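Local coordinates for protein N-(5'-phosphoribosyl)anthranilate isomerase (Thermococcus kodakarensis, PDB 5LHE) that isomerises N-(5-phospho-beta-D-ribosyl)anthranilate to 1-(2-carboxyphenylamino)-1-deoxy-D-ribulose 5-phosphate in the third of five steps from chorismate to L-tryptophan, at residues D129-D134 with K153-V158. Sequence-based numbering, arbitrary orientation.
Sequences DKILLD and KEYPIV
The delta methyl of Ile-131 approaches the Tyr-155 ring obliquely and off-centre, at the CG end. Ile-131 CD1 sits 4.2 Å from the centroid of the Tyr-155 ring, 29° off the ring normal, in a CH-pi contact. The same Ile-131 CD1 comes within 3.8 Å of Tyr-155 CG. Turning CG1 anti to the carbonyl carbon (chi1 -69°) sends this branch toward the tyrosine, while CG2 of Ile-131 packs against CG2 of Ile-157 at 3.8 Å. Helix 112-123 borders the same patch, Ile-123 touching both Ile-131 and Tyr-155. Beyond Tyr-155, Pro-156 centres an inverse gamma turn, after which the chain comes alongside strand 130-134. There Val-158 N donates to Ile-131 O (2.8 Å), and Val-158 O accepts from Leu-133 N (2.9 Å). Val-158 thus bonds the residues flanking Leu-132, its parallel bridge partner, and joins the sixth and seventh strands of the (βα)8 TIM barrel, connected in a right-handed beta-alpha-beta crossover through helix 140-151. Leu-132 CA also approaches Val-158 O at 3.2 Å in a CA-H...O contact. The side chains of Leu-132 and Val-158 project from the same face of the sheet, meeting loosely through CD1 and CG1. Ile-131, Leu-133 and Ile-157 occupy the other, helix-covered face. Ile-157, with CG1 flanked by its own backbone N and carbonyl carbon (chi1 58°), reaches CD1 of Leu-133 with its own CD1 at 3.7 Å, the two side chains crossing at about a right angle where both touch Ile-151 of helix 140-151.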
ATOM      1  N   ASP A 129       6.801   6.519  -7.689  1.00 17.13           N
ATOM      2  CA  ASP A 129       7.926   5.757  -7.157  1.00 26.90           C
ATOM      3  C   ASP A 129       7.574   4.287  -7.014  1.00 32.18           C
ATOM      4  O   ASP A 129       8.389   3.410  -7.297  1.00 35.23           O
ATOM      5  CB  ASP A 129       8.379   6.319  -5.808  1.00 35.77           C
ATOM      6  CG  ASP A 129       9.496   5.491  -5.171  1.00 39.50           C
ATOM      7  OD1 ASP A 129      10.459   5.145  -5.877  1.00 29.86           O
ATOM      8  OD2 ASP A 129       9.409   5.182  -3.964  1.00 45.17           O
ATOM      9  N   LYS A 130       6.354   4.014  -6.582  1.00 15.90           N
ATOM     10  CA  LYS A 130       5.935   2.630  -6.416  1.00 20.89           C
ATOM     11  C   LYS A 130       4.499   2.447  -6.865  1.00 26.27           C
ATOM     12  O   LYS A 130       3.697   3.385  -6.835  1.00 19.51           O
ATOM     13  CB  LYS A 130       6.092   2.178  -4.968  1.00 18.06           C
ATOM     14  CG  LYS A 130       7.514   2.053  -4.503  1.00 21.75           C
ATOM     15  CD  LYS A 130       7.570   1.198  -3.233  1.00 24.38           C
ATOM     16  CE  LYS A 130       8.756   1.576  -2.353  1.00 23.23           C
ATOM     17  NZ  LYS A 130      10.061   1.439  -3.047  1.00 26.99           N
ATOM     18  N   ILE A 131       4.205   1.221  -7.284  1.00 24.92           N
ATOM     19  CA  ILE A 131       2.878   0.812  -7.690  1.00 21.52           C
ATOM     20  C   ILE A 131       2.397  -0.256  -6.733  1.00 20.32           C
ATOM     21  O   ILE A 131       3.126  -1.205  -6.439  1.00 21.83           O
ATOM     22  CB  ILE A 131       2.881   0.271  -9.141  1.00 25.50           C
ATOM     23  CG1 ILE A 131       3.153   1.407 -10.129  1.00 26.19           C
ATOM     24  CG2 ILE A 131       1.566  -0.436  -9.483  1.00 30.15           C
ATOM     25  CD1 ILE A 131       4.008   0.996 -11.308  1.00 30.86           C
ATOM     26  N   LEU A 132       1.188  -0.070  -6.220  1.00 18.57           N
ATOM     27  CA  LEU A 132       0.552  -1.035  -5.318  1.00 18.18           C
ATOM     28  C   LEU A 132      -0.717  -1.561  -5.979  1.00 15.66           C
ATOM     29  O   LEU A 132      -1.569  -0.780  -6.432  1.00 19.22           O
ATOM     30  CB  LEU A 132       0.236  -0.397  -3.943  1.00 17.76           C
ATOM     31  CG  LEU A 132      -0.457  -1.208  -2.820  1.00 14.91           C
ATOM     32  CD1 LEU A 132      -0.121  -0.677  -1.422  1.00 19.18           C
ATOM     33  CD2 LEU A 132      -1.968  -1.245  -2.990  1.00 16.97           C
ATOM     34  N   LEU A 133      -0.834  -2.885  -6.040  1.00 17.89           N
ATOM     35  CA  LEU A 133      -2.014  -3.532  -6.616  1.00 18.61           C
ATOM     36  C   LEU A 133      -2.885  -4.056  -5.496  1.00 22.06           C
ATOM     37  O   LEU A 133      -2.479  -4.940  -4.737  1.00 25.05           O
ATOM     38  CB  LEU A 133      -1.616  -4.670  -7.570  1.00 19.84           C
ATOM     39  CG  LEU A 133      -0.743  -4.294  -8.768  1.00 26.32           C
ATOM     40  CD1 LEU A 133      -0.694  -5.451  -9.752  1.00 27.57           C
ATOM     41  CD2 LEU A 133      -1.264  -3.049  -9.443  1.00 17.98           C
ATOM     42  N   ASP A 134      -4.081  -3.492  -5.388  1.00 18.87           N
ATOM     43  CA  ASP A 134      -4.997  -3.839  -4.320  1.00 20.32           C
ATOM     44  C   ASP A 134      -5.924  -4.964  -4.772  1.00 22.71           C
ATOM     45  O   ASP A 134      -6.910  -4.728  -5.478  1.00 21.27           O
ATOM     46  CB  ASP A 134      -5.809  -2.617  -3.895  1.00 24.80           C
ATOM     47  CG  ASP A 134      -6.249  -2.686  -2.449  1.00 32.83           C
ATOM     48  OD1 ASP A 134      -6.077  -3.745  -1.818  1.00 33.24           O
ATOM     49  OD2 ASP A 134      -6.764  -1.671  -1.944  1.00 39.66           O
ATOM     50  N   LYS A 153       5.414  -8.395 -13.947  1.00 23.77           N
ATOM     51  CA  LYS A 153       6.504  -8.689 -14.869  1.00 31.26           C
ATOM     52  C   LYS A 153       6.998  -7.420 -15.554  1.00 23.89           C
ATOM     53  O   LYS A 153       8.106  -7.391 -16.076  1.00 27.47           O
ATOM     54  CB  LYS A 153       6.053  -9.714 -15.907  1.00 37.18           C
ATOM     55  CG  LYS A 153       5.652 -11.044 -15.299  1.00 36.37           C
ATOM     56  CD  LYS A 153       6.835 -11.719 -14.609  1.00 37.28           C
ATOM     57  CE  LYS A 153       6.391 -12.934 -13.804  1.00 36.71           C
ATOM     58  NZ  LYS A 153       5.567 -12.532 -12.636  1.00 32.82           N
ATOM     59  N   GLU A 154       6.174  -6.371 -15.538  1.00 25.71           N
ATOM     60  CA  GLU A 154       6.522  -5.111 -16.193  1.00 23.66           C
ATOM     61  C   GLU A 154       6.910  -4.026 -15.208  1.00 26.90           C
ATOM     62  O   GLU A 154       7.614  -3.086 -15.568  1.00 26.14           O
ATOM     63  CB  GLU A 154       5.366  -4.592 -17.047  1.00 24.69           C
ATOM     64  CG  GLU A 154       4.800  -5.608 -18.015  1.00 21.67           C
ATOM     65  CD  GLU A 154       5.864  -6.220 -18.893  1.00 35.01           C
ATOM     66  OE1 GLU A 154       6.694  -5.460 -19.439  1.00 40.25           O
ATOM     67  OE2 GLU A 154       5.878  -7.464 -19.017  1.00 41.73           O
ATOM     68  N   TYR A 155       6.431  -4.144 -13.975  1.00 23.64           N
ATOM     69  CA  TYR A 155       6.799  -3.197 -12.931  1.00 25.34           C
ATOM     70  C   TYR A 155       7.030  -3.945 -11.630  1.00 27.16           C
ATOM     71  O   TYR A 155       6.385  -4.947 -11.376  1.00 29.03           O
ATOM     72  CB  TYR A 155       5.714  -2.134 -12.730  1.00 22.78           C
ATOM     73  CG  TYR A 155       5.411  -1.308 -13.963  1.00 29.79           C
ATOM     74  CD1 TYR A 155       6.242  -0.260 -14.342  1.00 29.31           C
ATOM     75  CD2 TYR A 155       4.277  -1.566 -14.739  1.00 25.31           C
ATOM     76  CE1 TYR A 155       5.967   0.507 -15.465  1.00 27.71           C
ATOM     77  CE2 TYR A 155       3.991  -0.804 -15.871  1.00 31.62           C
ATOM     78  CZ  TYR A 155       4.845   0.230 -16.225  1.00 32.04           C
ATOM     79  OH  TYR A 155       4.573   0.997 -17.331  1.00 41.31           O
ATOM     80  N   PRO A 156       7.960  -3.452 -10.804  1.00 25.53           N
ATOM     81  CA  PRO A 156       8.201  -4.004  -9.470  1.00 20.74           C
ATOM     82  C   PRO A 156       7.090  -3.570  -8.525  1.00 31.96           C
ATOM     83  O   PRO A 156       7.235  -2.576  -7.822  1.00 38.85           O
ATOM     84  CB  PRO A 156       9.535  -3.382  -9.070  1.00 22.11           C
ATOM     85  CG  PRO A 156       9.541  -2.066  -9.782  1.00 24.70           C
ATOM     86  CD  PRO A 156       8.827  -2.297 -11.087  1.00 17.31           C
ATOM     87  N   ILE A 157       5.983  -4.303  -8.522  1.00 28.40           N
ATOM     88  CA  ILE A 157       4.811  -3.871  -7.783  1.00 22.72           C
ATOM     89  C   ILE A 157       4.850  -4.306  -6.338  1.00 18.93           C
ATOM     90  O   ILE A 157       5.648  -5.155  -5.939  1.00 17.81           O
ATOM     91  CB  ILE A 157       3.497  -4.397  -8.423  1.00 24.11           C
ATOM     92  CG1 ILE A 157       3.491  -5.925  -8.503  1.00 24.87           C
ATOM     93  CG2 ILE A 157       3.302  -3.802  -9.810  1.00 24.73           C
ATOM     94  CD1 ILE A 157       2.274  -6.596  -7.876  1.00 27.06           C
ATOM     95  N   VAL A 158       3.985  -3.675  -5.556  1.00 14.06           N
ATOM     96  CA  VAL A 158       3.715  -4.034  -4.175  1.00 20.18           C
ATOM     97  C   VAL A 158       2.330  -4.654  -4.158  1.00 18.27           C
ATOM     98  O   VAL A 158       1.340  -3.987  -4.436  1.00 21.68           O
ATOM     99  CB  VAL A 158       3.751  -2.809  -3.230  1.00 17.75           C
ATOM    100  CG1 VAL A 158       3.263  -3.176  -1.837  1.00 18.74           C
ATOM    101  CG2 VAL A 158       5.150  -2.215  -3.171  1.00 17.91           C
TER